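Local coordinates for periplasmic binding protein/LacI transcriptional regulator (Alkaliphilus metalliredigens, PDB 3CTP), which binds the sugar beta-D-xylulofuranose and probably acts as a DNA-binding transcriptional regulator of the LacI family, at residues A[157-168]-A[192-203]. Sequence-based numbering, arbitrary orientation.
Sequences YNGGRMAFDHLY and KGFLDGARAKDL
Gly193 and Gly197 on helix 185-200 let helix 156-169 come to 6.6 Å between the local axes, the two running in the same general sense at 44°. Gly193 CA sits 3.5 Å from Tyr157 O in a nearly straight CA-H...O contact and also lies over one face of the Tyr157 ring.

Aromatic packing fills the buried side. Phe164 turns the edge of its ring to the face of Phe194 (planes 82° apart), CD1 standing over the centre of that ring, while its own face lies on the Gly197-Ala198 backbone. Phe194 is a knob in the hole formed by Gly160, Ala163, Phe164 and Leu167, and its ring also stacks with Phe236; both phenylalanines touch Ile175 of strand 175-179. At the more exposed end, the aliphatic chain of Lys201 runs over one face of Tyr168, with CG 3.9 Å from the ring centroid.

Polar groups close the outer side. With CG anti to the backbone N (chi1 175°), Tyr157 reaches Asp196, its OH giving OD2 a very short hydrogen bond of 2.5 Å. Asp196 OD1 forms a salt bridge with Lys192 NZ on the same helix. Arg161 lays a guanidinium face on Gly197 CA, while NE donates to Asp165 OD1, which lies in the guanidinium plane, as part of a salt bridge (2.9 Å). One water joins Tyr157 OH, Arg161 NH1 and Gly193 O; another links Lys201 NZ to Gly197 O.

The pair thus packs against the parallel sheet in a periplasmic-binding-protein-like lobe, and Asp165 and the second water probably temper the repulsion between Arg161 and Lys201.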
loop_
_atom_site.group_PDB
_atom_site.type_symbol
_atom_site.label_atom_id
_atom_site.label_comp_id
_atom_site.label_asym_id
_atom_site.label_seq_id
_atom_site.Cartn_x
_atom_site.Cartn_y
_atom_site.Cartn_z
ATOM N N TYR A 157 -15.690 17.870 6.093
ATOM C CA TYR A 157 -16.672 18.783 5.541
ATOM C C TYR A 157 -15.966 20.001 4.948
ATOM O O TYR A 157 -16.184 20.379 3.784
ATOM C CB TYR A 157 -17.683 19.225 6.618
ATOM C CG TYR A 157 -18.618 20.261 6.054
ATOM C CD1 TYR A 157 -19.761 19.890 5.340
ATOM C CD2 TYR A 157 -18.323 21.615 6.169
ATOM C CE1 TYR A 157 -20.604 20.845 4.786
ATOM C CE2 TYR A 157 -19.144 22.568 5.604
ATOM C CZ TYR A 157 -20.281 22.179 4.916
ATOM O OH TYR A 157 -21.078 23.150 4.329
ATOM N N ASN A 158 -15.133 20.622 5.726
ATOM C CA ASN A 158 -14.441 21.802 5.239
ATOM C C ASN A 158 -13.453 21.484 4.112
ATOM O O ASN A 158 -13.307 22.257 3.225
ATOM C CB ASN A 158 -13.749 22.567 6.352
ATOM C CG ASN A 158 -14.712 23.380 7.196
ATOM O OD1 ASN A 158 -15.661 23.917 6.725
ATOM N ND2 ASN A 158 -14.411 23.462 8.444
ATOM N N GLY A 159 -12.861 20.294 4.154
ATOM C CA GLY A 159 -11.999 19.874 3.038
ATOM C C GLY A 159 -12.776 19.771 1.751
ATOM O O GLY A 159 -12.262 20.163 0.702
ATOM N N GLY A 160 -14.021 19.284 1.807
ATOM C CA GLY A 160 -14.824 19.250 0.568
ATOM C C GLY A 160 -15.153 20.655 0.086
ATOM O O GLY A 160 -15.127 20.922 -1.130
ATOM N N ARG A 161 -15.480 21.562 1.008
ATOM C CA ARG A 161 -15.690 22.966 0.592
ATOM C C ARG A 161 -14.430 23.543 -0.046
ATOM O O ARG A 161 -14.507 24.250 -1.067
ATOM C CB ARG A 161 -16.120 23.818 1.778
ATOM C CG ARG A 161 -16.325 25.276 1.351
ATOM C CD ARG A 161 -17.319 25.392 0.171
ATOM N NE ARG A 161 -17.606 26.794 -0.183
ATOM C CZ ARG A 161 -18.577 27.516 0.378
ATOM N NH1 ARG A 161 -19.343 26.981 1.339
ATOM N NH2 ARG A 161 -18.785 28.777 -0.013
ATOM N N MET A 162 -13.270 23.265 0.560
ATOM C CA MET A 162 -12.002 23.830 0.030
ATOM C C MET A 162 -11.780 23.318 -1.382
ATOM O O MET A 162 -11.261 24.025 -2.263
ATOM C CB MET A 162 -10.759 23.416 0.858
ATOM C CG MET A 162 -10.579 24.051 2.210
ATOM S SD MET A 162 -9.110 23.332 3.056
ATOM C CE MET A 162 -9.666 23.690 4.706
ATOM N N ALA A 163 -12.080 22.045 -1.594
ATOM C CA ALA A 163 -11.887 21.482 -2.929
ATOM C C ALA A 163 -12.775 22.168 -3.937
ATOM O O ALA A 163 -12.329 22.485 -5.041
ATOM C CB ALA A 163 -12.152 19.968 -2.919
ATOM N N PHE A 164 -14.030 22.440 -3.561
ATOM C CA PHE A 164 -14.882 23.145 -4.522
ATOM C C PHE A 164 -14.335 24.542 -4.793
ATOM O O PHE A 164 -14.262 24.990 -5.945
ATOM C CB PHE A 164 -16.314 23.321 -3.991
ATOM C CG PHE A 164 -17.147 24.119 -4.929
ATOM C CD1 PHE A 164 -17.733 23.507 -6.008
ATOM C CD2 PHE A 164 -17.237 25.508 -4.803
ATOM C CE1 PHE A 164 -18.468 24.245 -6.940
ATOM C CE2 PHE A 164 -17.979 26.254 -5.744
ATOM C CZ PHE A 164 -18.578 25.624 -6.791
ATOM N N ASP A 165 -14.013 25.247 -3.710
ATOM C CA ASP A 165 -13.576 26.655 -3.835
ATOM C C ASP A 165 -12.341 26.708 -4.737
ATOM O O ASP A 165 -12.182 27.637 -5.542
ATOM C CB ASP A 165 -13.207 27.238 -2.466
ATOM C CG ASP A 165 -14.422 27.514 -1.601
ATOM O OD1 ASP A 165 -15.550 27.512 -2.135
ATOM O OD2 ASP A 165 -14.224 27.738 -0.398
ATOM N N HIS A 166 -11.465 25.708 -4.624
ATOM C CA HIS A 166 -10.241 25.729 -5.443
ATOM C C HIS A 166 -10.575 25.530 -6.925
ATOM O O HIS A 166 -10.094 26.276 -7.787
ATOM C CB HIS A 166 -9.245 24.682 -4.926
ATOM C CG HIS A 166 -7.964 24.627 -5.699
ATOM N ND1 HIS A 166 -7.068 25.675 -5.735
ATOM C CD2 HIS A 166 -7.420 23.632 -6.442
ATOM C CE1 HIS A 166 -6.033 25.337 -6.501
ATOM N NE2 HIS A 166 -6.219 24.094 -6.925
ATOM N N LEU A 167 -11.405 24.536 -7.244
ATOM C CA LEU A 167 -11.778 24.337 -8.646
ATOM C C LEU A 167 -12.466 25.587 -9.186
ATOM O O LEU A 167 -12.189 26.040 -10.295
ATOM C CB LEU A 167 -12.710 23.149 -8.828
ATOM C CG LEU A 167 -12.027 21.807 -8.575
ATOM C CD1 LEU A 167 -13.057 20.719 -8.803
ATOM C CD2 LEU A 167 -10.833 21.606 -9.508
ATOM N N TYR A 168 -13.394 26.138 -8.426
ATOM C CA TYR A 168 -14.141 27.331 -8.886
ATOM C C TYR A 168 -13.202 28.537 -9.115
ATOM O O TYR A 168 -13.289 29.259 -10.141
ATOM C CB TYR A 168 -15.250 27.647 -7.861
ATOM C CG TYR A 168 -16.268 28.673 -8.354
ATOM C CD1 TYR A 168 -17.384 28.276 -9.078
ATOM C CD2 TYR A 168 -16.075 30.010 -8.121
ATOM C CE1 TYR A 168 -18.326 29.225 -9.547
ATOM C CE2 TYR A 168 -16.997 30.947 -8.580
ATOM C CZ TYR A 168 -18.107 30.544 -9.286
ATOM O OH TYR A 168 -19.020 31.488 -9.741
ATOM N N LYS A 192 -20.881 16.641 1.006
ATOM C CA LYS A 192 -21.767 17.703 1.481
ATOM C C LYS A 192 -21.051 19.062 1.438
ATOM O O LYS A 192 -21.653 20.085 1.064
ATOM C CB LYS A 192 -22.205 17.381 2.905
ATOM C CG LYS A 192 -23.339 18.295 3.380
ATOM C CD LYS A 192 -24.456 18.322 2.350
ATOM C CE LYS A 192 -25.496 19.389 2.677
ATOM N NZ LYS A 192 -26.483 19.557 1.580
ATOM N N GLY A 193 -19.773 19.095 1.806
ATOM C CA GLY A 193 -19.067 20.393 1.793
ATOM C C GLY A 193 -18.915 20.879 0.366
ATOM O O GLY A 193 -19.034 22.079 0.078
ATOM N N PHE A 194 -18.630 19.946 -0.541
ATOM C CA PHE A 194 -18.445 20.311 -1.952
ATOM C C PHE A 194 -19.756 20.843 -2.527
ATOM O O PHE A 194 -19.783 21.888 -3.196
ATOM C CB PHE A 194 -17.991 19.051 -2.703
ATOM C CG PHE A 194 -17.440 19.324 -4.077
ATOM C CD1 PHE A 194 -16.125 19.717 -4.246
ATOM C CD2 PHE A 194 -18.231 19.113 -5.188
ATOM C CE1 PHE A 194 -15.592 19.928 -5.534
ATOM C CE2 PHE A 194 -17.731 19.312 -6.463
ATOM C CZ PHE A 194 -16.408 19.733 -6.643
ATOM N N LEU A 195 -20.845 20.125 -2.252
ATOM C CA LEU A 195 -22.162 20.510 -2.757
ATOM C C LEU A 195 -22.599 21.843 -2.161
ATOM O O LEU A 195 -23.115 22.708 -2.887
ATOM C CB LEU A 195 -23.166 19.402 -2.436
ATOM C CG LEU A 195 -24.608 19.686 -2.835
ATOM C CD1 LEU A 195 -24.752 19.996 -4.338
ATOM C CD2 LEU A 195 -25.462 18.484 -2.395
ATOM N N ASP A 196 -22.370 22.036 -0.861
ATOM C CA ASP A 196 -22.751 23.325 -0.256
ATOM C C ASP A 196 -21.992 24.466 -0.949
ATOM O O ASP A 196 -22.528 25.559 -1.136
ATOM C CB ASP A 196 -22.478 23.367 1.256
ATOM C CG ASP A 196 -23.434 22.507 2.046
ATOM O OD1 ASP A 196 -24.448 22.055 1.459
ATOM O OD2 ASP A 196 -23.156 22.270 3.259
ATOM N N GLY A 197 -20.727 24.231 -1.289
ATOM C CA GLY A 197 -19.979 25.247 -2.045
ATOM C C GLY A 197 -20.618 25.563 -3.388
ATOM O O GLY A 197 -20.763 26.736 -3.773
ATOM N N ALA A 198 -21.007 24.518 -4.120
ATOM C CA ALA A 198 -21.649 24.705 -5.413
ATOM C C ALA A 198 -22.967 25.462 -5.264
ATOM O O ALA A 198 -23.272 26.339 -6.078
ATOM C CB ALA A 198 -21.893 23.346 -6.095
ATOM N N ARG A 199 -23.732 25.143 -4.222
ATOM C CA ARG A 199 -25.028 25.807 -4.038
ATOM C C ARG A 199 -24.832 27.293 -3.790
ATOM O O ARG A 199 -25.651 28.130 -4.239
ATOM C CB ARG A 199 -25.780 25.177 -2.867
ATOM C CG ARG A 199 -26.208 23.739 -3.117
ATOM C CD ARG A 199 -27.583 23.680 -3.739
ATOM N NE ARG A 199 -27.948 22.328 -4.178
ATOM C CZ ARG A 199 -28.483 21.403 -3.392
ATOM N NH1 ARG A 199 -28.714 21.670 -2.105
ATOM N NH2 ARG A 199 -28.809 20.212 -3.895
ATOM N N ALA A 200 -23.757 27.641 -3.088
ATOM C CA ALA A 200 -23.472 29.061 -2.800
ATOM C C ALA A 200 -23.179 29.828 -4.080
ATOM O O ALA A 200 -23.424 31.033 -4.151
ATOM C CB ALA A 200 -22.320 29.191 -1.828
ATOM N N LYS A 201 -22.686 29.135 -5.100
ATOM C CA LYS A 201 -22.393 29.783 -6.393
ATOM C C LYS A 201 -23.489 29.508 -7.437
ATOM O O LYS A 201 -23.321 29.789 -8.624
ATOM C CB LYS A 201 -21.037 29.311 -6.931
ATOM C CG LYS A 201 -19.873 29.669 -6.031
ATOM C CD LYS A 201 -19.742 31.186 -5.828
ATOM C CE LYS A 201 -18.451 31.575 -5.106
ATOM N NZ LYS A 201 -18.380 31.138 -3.663
ATOM N N ASP A 202 -24.597 28.919 -7.007
ATOM C CA ASP A 202 -25.682 28.595 -7.931
ATOM C C ASP A 202 -25.214 27.741 -9.097
ATOM O O ASP A 202 -25.646 27.922 -10.242
ATOM C CB ASP A 202 -26.354 29.876 -8.424
ATOM C CG ASP A 202 -27.114 30.567 -7.317
ATOM O OD1 ASP A 202 -28.164 30.037 -6.898
ATOM O OD2 ASP A 202 -26.644 31.616 -6.841
ATOM N N LEU A 203 -24.332 26.792 -8.798
ATOM C CA LEU A 203 -23.780 25.938 -9.838
ATOM C C LEU A 203 -24.319 24.536 -9.673
ATOM O O LEU A 203 -24.299 24.013 -8.574
ATOM C CB LEU A 203 -22.253 25.905 -9.745
ATOM C CG LEU A 203 -21.464 25.520 -10.985
ATOM C CD1 LEU A 203 -21.565 26.663 -12.008
ATOM C CD2 LEU A 203 -20.014 25.230 -10.611
HETATM O O HOH W 1 -19.388 24.135 2.164
HETATM O O HOH W 2 -18.746 28.507 -2.795
HETATM O O HOH W 3 -21.251 30.521 -10.570
#